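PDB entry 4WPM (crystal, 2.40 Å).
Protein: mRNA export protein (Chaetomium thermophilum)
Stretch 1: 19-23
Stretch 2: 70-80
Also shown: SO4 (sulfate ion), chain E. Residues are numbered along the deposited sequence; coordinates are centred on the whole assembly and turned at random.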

ATOM      1  N   LYS A  19       2.376  21.114   9.026  1.00 59.38           N
ATOM      2  CA  LYS A  19       2.868  19.783   8.689  1.00 60.08           C
ATOM      3  C   LYS A  19       1.899  19.046   7.771  1.00 53.78           C
ATOM      4  O   LYS A  19       0.692  19.291   7.797  1.00 55.37           O
ATOM      5  CB  LYS A  19       3.106  18.967   9.961  1.00 67.68           C
ATOM      6  CG  LYS A  19       4.291  19.438  10.790  1.00 75.61           C
ATOM      7  CD  LYS A  19       5.604  18.902  10.240  1.00 82.49           C
ATOM      8  CE  LYS A  19       6.754  19.142  11.205  1.00 87.84           C
ATOM      9  NZ  LYS A  19       8.000  18.448  10.774  1.00 90.68           N
ATOM     10  N   THR A  20       2.443  18.144   6.959  1.00 46.68           N
ATOM     11  CA  THR A  20       1.655  17.378   6.002  1.00 39.46           C
ATOM     12  C   THR A  20       2.143  15.932   5.963  1.00 28.42           C
ATOM     13  O   THR A  20       3.320  15.665   6.203  1.00 24.48           O
ATOM     14  CB  THR A  20       1.740  17.994   4.590  1.00 42.56           C
ATOM     15  OG1 THR A  20       1.400  19.384   4.647  1.00 44.62           O
ATOM     16  CG2 THR A  20       0.801  17.284   3.625  1.00 43.49           C
ATOM     17  N   VAL A  21       1.238  15.008   5.652  1.00 23.54           N
ATOM     18  CA  VAL A  21       1.580  13.593   5.555  1.00 22.07           C
ATOM     19  C   VAL A  21       1.651  13.164   4.093  1.00 19.18           C
ATOM     20  O   VAL A  21       0.737  13.436   3.313  1.00 15.80           O
ATOM     21  CB  VAL A  21       0.556  12.713   6.304  1.00 23.75           C
ATOM     22  CG1 VAL A  21       0.919  11.236   6.180  1.00 23.20           C
ATOM     23  CG2 VAL A  21       0.479  13.117   7.767  1.00 25.05           C
ATOM     24  N   ILE A  22       2.743  12.495   3.734  1.00 20.94           N
ATOM     25  CA  ILE A  22       2.934  11.979   2.382  1.00 16.57           C
ATOM     26  C   ILE A  22       3.019  10.457   2.396  1.00 16.69           C
ATOM     27  O   ILE A  22       3.724   9.874   3.221  1.00 17.90           O
ATOM     28  CB  ILE A  22       4.213  12.555   1.732  1.00 14.36           C
ATOM     29  CG1 ILE A  22       4.151  14.083   1.672  1.00 16.89           C
ATOM     30  CG2 ILE A  22       4.430  11.964   0.339  1.00 12.02           C
ATOM     31  CD1 ILE A  22       3.041  14.635   0.792  1.00 21.50           C
ATOM     32  N   LYS A  23       2.298   9.826   1.474  1.00 16.72           N
ATOM     33  CA  LYS A  23       2.358   8.379   1.290  1.00 18.95           C
ATOM     34  C   LYS A  23       3.077   8.044  -0.012  1.00 15.01           C
ATOM     35  O   LYS A  23       2.757   8.596  -1.067  1.00 11.65           O
ATOM     36  CB  LYS A  23       0.950   7.783   1.286  1.00 25.54           C
ATOM     37  CG  LYS A  23       0.231   7.893   2.624  1.00 31.64           C
ATOM     38  CD  LYS A  23      -1.150   7.237   2.606  1.00 34.19           C
ATOM     39  CE  LYS A  23      -1.102   5.750   2.285  1.00 35.12           C
ATOM     40  NZ  LYS A  23      -2.462   5.143   2.314  1.00 35.55           N
ATOM     41  N   LYS A  70       6.418  12.780   7.121  1.00 26.55           N
ATOM     42  CA  LYS A  70       5.822  13.973   7.702  1.00 30.63           C
ATOM     43  C   LYS A  70       6.673  15.191   7.340  1.00 29.61           C
ATOM     44  O   LYS A  70       7.837  15.278   7.734  1.00 29.67           O
ATOM     45  CB  LYS A  70       5.702  13.807   9.218  1.00 37.53           C
ATOM     46  CG  LYS A  70       4.483  14.469   9.833  1.00 45.76           C
ATOM     47  CD  LYS A  70       4.300  14.022  11.276  1.00 55.16           C
ATOM     48  CE  LYS A  70       2.976  14.497  11.851  1.00 63.37           C
ATOM     49  NZ  LYS A  70       2.985  14.510  13.340  1.00 69.86           N
ATOM     50  N   VAL A  71       6.089  16.119   6.587  1.00 30.16           N
ATOM     51  CA  VAL A  71       6.823  17.265   6.052  1.00 31.17           C
ATOM     52  C   VAL A  71       5.969  18.531   6.058  1.00 35.21           C
ATOM     53  O   VAL A  71       4.745  18.458   6.167  1.00 31.03           O
ATOM     54  CB  VAL A  71       7.307  16.997   4.609  1.00 31.33           C
ATOM     55  CG1 VAL A  71       8.241  15.796   4.571  1.00 31.33           C
ATOM     56  CG2 VAL A  71       6.120  16.783   3.672  1.00 29.74           C
ATOM     57  N   ASN A  72       6.613  19.689   5.937  1.00 46.30           N
ATOM     58  CA  ASN A  72       5.881  20.947   5.828  1.00 58.70           C
ATOM     59  C   ASN A  72       5.237  21.067   4.449  1.00 67.56           C
ATOM     60  O   ASN A  72       5.478  20.238   3.572  1.00 72.62           O
ATOM     61  CB  ASN A  72       6.797  22.140   6.106  1.00 62.71           C
ATOM     62  CG  ASN A  72       7.976  22.210   5.158  1.00 66.59           C
ATOM     63  OD1 ASN A  72       7.839  22.619   4.004  1.00 67.48           O
ATOM     64  ND2 ASN A  72       9.149  21.819   5.645  1.00 68.13           N
ATOM     65  N   LYS A  73       4.422  22.100   4.259  1.00 72.48           N
ATOM     66  CA  LYS A  73       3.583  22.190   3.067  1.00 79.58           C
ATOM     67  C   LYS A  73       4.375  22.441   1.780  1.00 88.64           C
ATOM     68  O   LYS A  73       4.119  21.802   0.760  1.00 86.71           O
ATOM     69  CB  LYS A  73       2.533  23.288   3.241  1.00 78.98           C
ATOM     70  CG  LYS A  73       1.446  23.240   2.179  1.00 78.68           C
ATOM     71  CD  LYS A  73       0.845  24.600   1.896  1.00 79.42           C
ATOM     72  CE  LYS A  73       0.011  25.114   3.059  1.00 79.97           C
ATOM     73  NZ  LYS A  73       0.675  26.250   3.751  1.00 78.95           N
ATOM     74  N   ASP A  74       5.326  23.370   1.823  1.00100.79           N
ATOM     75  CA  ASP A  74       6.124  23.688   0.640  1.00102.72           C
ATOM     76  C   ASP A  74       6.938  22.480   0.204  1.00 95.11           C
ATOM     77  O   ASP A  74       7.093  22.216  -0.989  1.00100.15           O
ATOM     78  CB  ASP A  74       7.054  24.874   0.905  1.00111.12           C
ATOM     79  CG  ASP A  74       7.883  25.245  -0.312  1.00117.40           C
ATOM     80  OD1 ASP A  74       7.320  25.822  -1.265  1.00119.50           O
ATOM     81  OD2 ASP A  74       9.098  24.960  -0.315  1.00119.78           O
ATOM     82  N   ASP A  75       7.455  21.751   1.185  1.00 81.46           N
ATOM     83  CA  ASP A  75       8.212  20.535   0.928  1.00 68.91           C
ATOM     84  C   ASP A  75       7.366  19.492   0.210  1.00 55.75           C
ATOM     85  O   ASP A  75       7.866  18.737  -0.626  1.00 53.46           O
ATOM     86  CB  ASP A  75       8.737  19.955   2.241  1.00 70.34           C
ATOM     87  CG  ASP A  75       9.894  20.749   2.814  1.00 72.68           C
ATOM     88  OD1 ASP A  75      10.458  21.601   2.095  1.00 73.97           O
ATOM     89  OD2 ASP A  75      10.247  20.510   3.988  1.00 73.19           O
ATOM     90  N   ALA A  76       6.082  19.449   0.549  1.00 46.45           N
ATOM     91  CA  ALA A  76       5.169  18.472  -0.026  1.00 37.72           C
ATOM     92  C   ALA A  76       5.025  18.653  -1.535  1.00 34.96           C
ATOM     93  O   ALA A  76       4.926  17.676  -2.273  1.00 35.27           O
ATOM     94  CB  ALA A  76       3.809  18.566   0.647  1.00 33.96           C
ATOM     95  N   GLN A  77       5.028  19.902  -1.992  1.00 32.09           N
ATOM     96  CA  GLN A  77       4.839  20.187  -3.411  1.00 27.86           C
ATOM     97  C   GLN A  77       5.987  19.652  -4.262  1.00 26.64           C
ATOM     98  O   GLN A  77       5.761  19.100  -5.339  1.00 26.35           O
ATOM     99  CB  GLN A  77       4.692  21.694  -3.632  1.00 27.40           C
ATOM    100  CG  GLN A  77       4.140  22.065  -4.998  1.00 26.57           C
ATOM    101  CD  GLN A  77       3.989  23.562  -5.182  1.00 24.44           C
ATOM    102  OE1 GLN A  77       4.150  24.334  -4.237  1.00 27.00           O
ATOM    103  NE2 GLN A  77       3.670  23.980  -6.402  1.00 21.28           N
ATOM    104  N   HIS A  78       7.214  19.814  -3.781  1.00 28.40           N
ATOM    105  CA  HIS A  78       8.383  19.324  -4.504  1.00 31.21           C
ATOM    106  C   HIS A  78       8.412  17.799  -4.532  1.00 30.32           C
ATOM    107  O   HIS A  78       8.810  17.197  -5.528  1.00 32.61           O
ATOM    108  CB  HIS A  78       9.668  19.883  -3.893  1.00 37.62           C
ATOM    109  CG  HIS A  78       9.747  21.377  -3.934  1.00 47.43           C
ATOM    110  ND1 HIS A  78       9.778  22.157  -2.798  1.00 51.59           N
ATOM    111  CD2 HIS A  78       9.793  22.235  -4.981  1.00 51.74           C
ATOM    112  CE1 HIS A  78       9.844  23.431  -3.143  1.00 53.90           C
ATOM    113  NE2 HIS A  78       9.854  23.506  -4.461  1.00 54.25           N
ATOM    114  N   LEU A  79       7.993  17.178  -3.433  1.00 28.42           N
ATOM    115  CA  LEU A  79       7.910  15.723  -3.369  1.00 26.90           C
ATOM    116  C   LEU A  79       6.830  15.215  -4.318  1.00 22.84           C
ATOM    117  O   LEU A  79       7.004  14.190  -4.978  1.00 18.97           O
ATOM    118  CB  LEU A  79       7.615  15.256  -1.941  1.00 29.47           C
ATOM    119  CG  LEU A  79       8.759  15.337  -0.928  1.00 33.25           C
ATOM    120  CD1 LEU A  79       8.233  15.093   0.477  1.00 35.79           C
ATOM    121  CD2 LEU A  79       9.850  14.334  -1.268  1.00 32.92           C
ATOM    122  N   LEU A  80       5.715  15.937  -4.380  1.00 23.55           N
ATOM    123  CA  LEU A  80       4.597  15.551  -5.232  1.00 24.27           C
ATOM    124  C   LEU A  80       4.956  15.615  -6.718  1.00 22.86           C
ATOM    125  O   LEU A  80       4.382  14.882  -7.525  1.00 22.26           O
ATOM    126  CB  LEU A  80       3.377  16.431  -4.941  1.00 25.34           C
ATOM    127  CG  LEU A  80       2.602  16.107  -3.658  1.00 24.47           C
ATOM    128  CD1 LEU A  80       1.558  17.177  -3.373  1.00 25.11           C
ATOM    129  CD2 LEU A  80       1.945  14.734  -3.740  1.00 22.97           C
TER
HETATM  130  S   SO4 E 303       3.738  21.315  -9.418  1.00110.32           S
HETATM  131  O1  SO4 E 303       3.671  22.678  -8.900  1.00110.58           O
HETATM  132  O2  SO4 E 303       2.513  21.004 -10.148  1.00111.70           O
HETATM  133  O3  SO4 E 303       4.878  21.191 -10.321  1.00110.14           O
HETATM  134  O4  SO4 E 303       3.890  20.387  -8.303  1.00110.46           O

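A strand that ends where a helix begins must settle its polar backbone groups in two different ways, first with a neighbouring strand and then with the helix itself. This segment of the mRNA export protein from Chaetomium thermophilum shows both solutions within a few residues.

The strand part rests on the antiparallel pairing of Thr 20 with Val 71, whose CA atoms lie 5.2 Å apart. In a hydrogen-bonded pair of this kind each residue offers both its amide and its carbonyl to the other, so four polar groups are satisfied by two bonds. The two bonds are not alike. Val 71 N donates to Thr 20 O at 2.8 Å with a nearly straight angle of 171°, whereas Thr 20 N reaches Val 71 O at a very short 2.5 Å with the angle bent to 136°. The ring they close is compressed: the carbonyl oxygens Thr 20 O and Val 71 O come within 3.1 Å of each other, and as two acceptors they gain no bond from this proximity. Each oxygen also receives a CA-H...O contact from the residue preceding its amide donor, Lys 70 CA to Thr 20 O and Lys 19 CA to Val 71 O, both at 3.4 Å. The next bridge, Val 21 with Lys 70, is a non-hydrogen-bonded pair with CA atoms 4.8 Å apart, and so adds no amide-to-carbonyl bond between these two residues.

Beyond Val 71 the chain turns into the helix, and the accounting changes. The first amides of a helix have no preceding turn to supply acceptors, and a side chain at the N-cap can stand in. Asn 72 does so with chi1 in the p well, its OD1 accepting from Asp 75 N at 3.0 Å and 157°. The other end of the amide group is used as well: Asn 72 ND2 donates to Asp 75 OD2 at a very short 2.4 Å, though at a poor angle of 117°. Cap and capped residue are thus joined reciprocally, backbone to side chain and side chain to side chain. Helical bonding follows unevenly: Ala 76 N donates to Asn 72 O at 3.2 Å and Leu 80 N to Ala 76 O at 2.8 Å, but Gln 77 N makes only weak bonds, to Lys 73 O at 3.5 Å and to Asp 74 O at 3.3 Å.

The side chains add apolar packing. Thr 20 OG1 makes no hydrogen bond across the contact; it lies 3.9 Å from Lys 73 CA. Ile 22 points toward the second stretch and spans both of its elements: its CG1 lies 3.9 Å from Val 71 CG2 on the strand and 4.4 Å from Leu 79 CD1 on the helix, while its CD1 is 4.0 Å from Ala 76 CB. The helix runs at 18° to strand 20-23, in the same general direction, with the axes 8.7 Å apart at their closest.

Away from this packing, the CA-to-CB bond of Gln 77 points away from the first stretch, and its NE2 donates to sulfate O1 at 2.8 Å; the ion probably came from the crystallisation liquor.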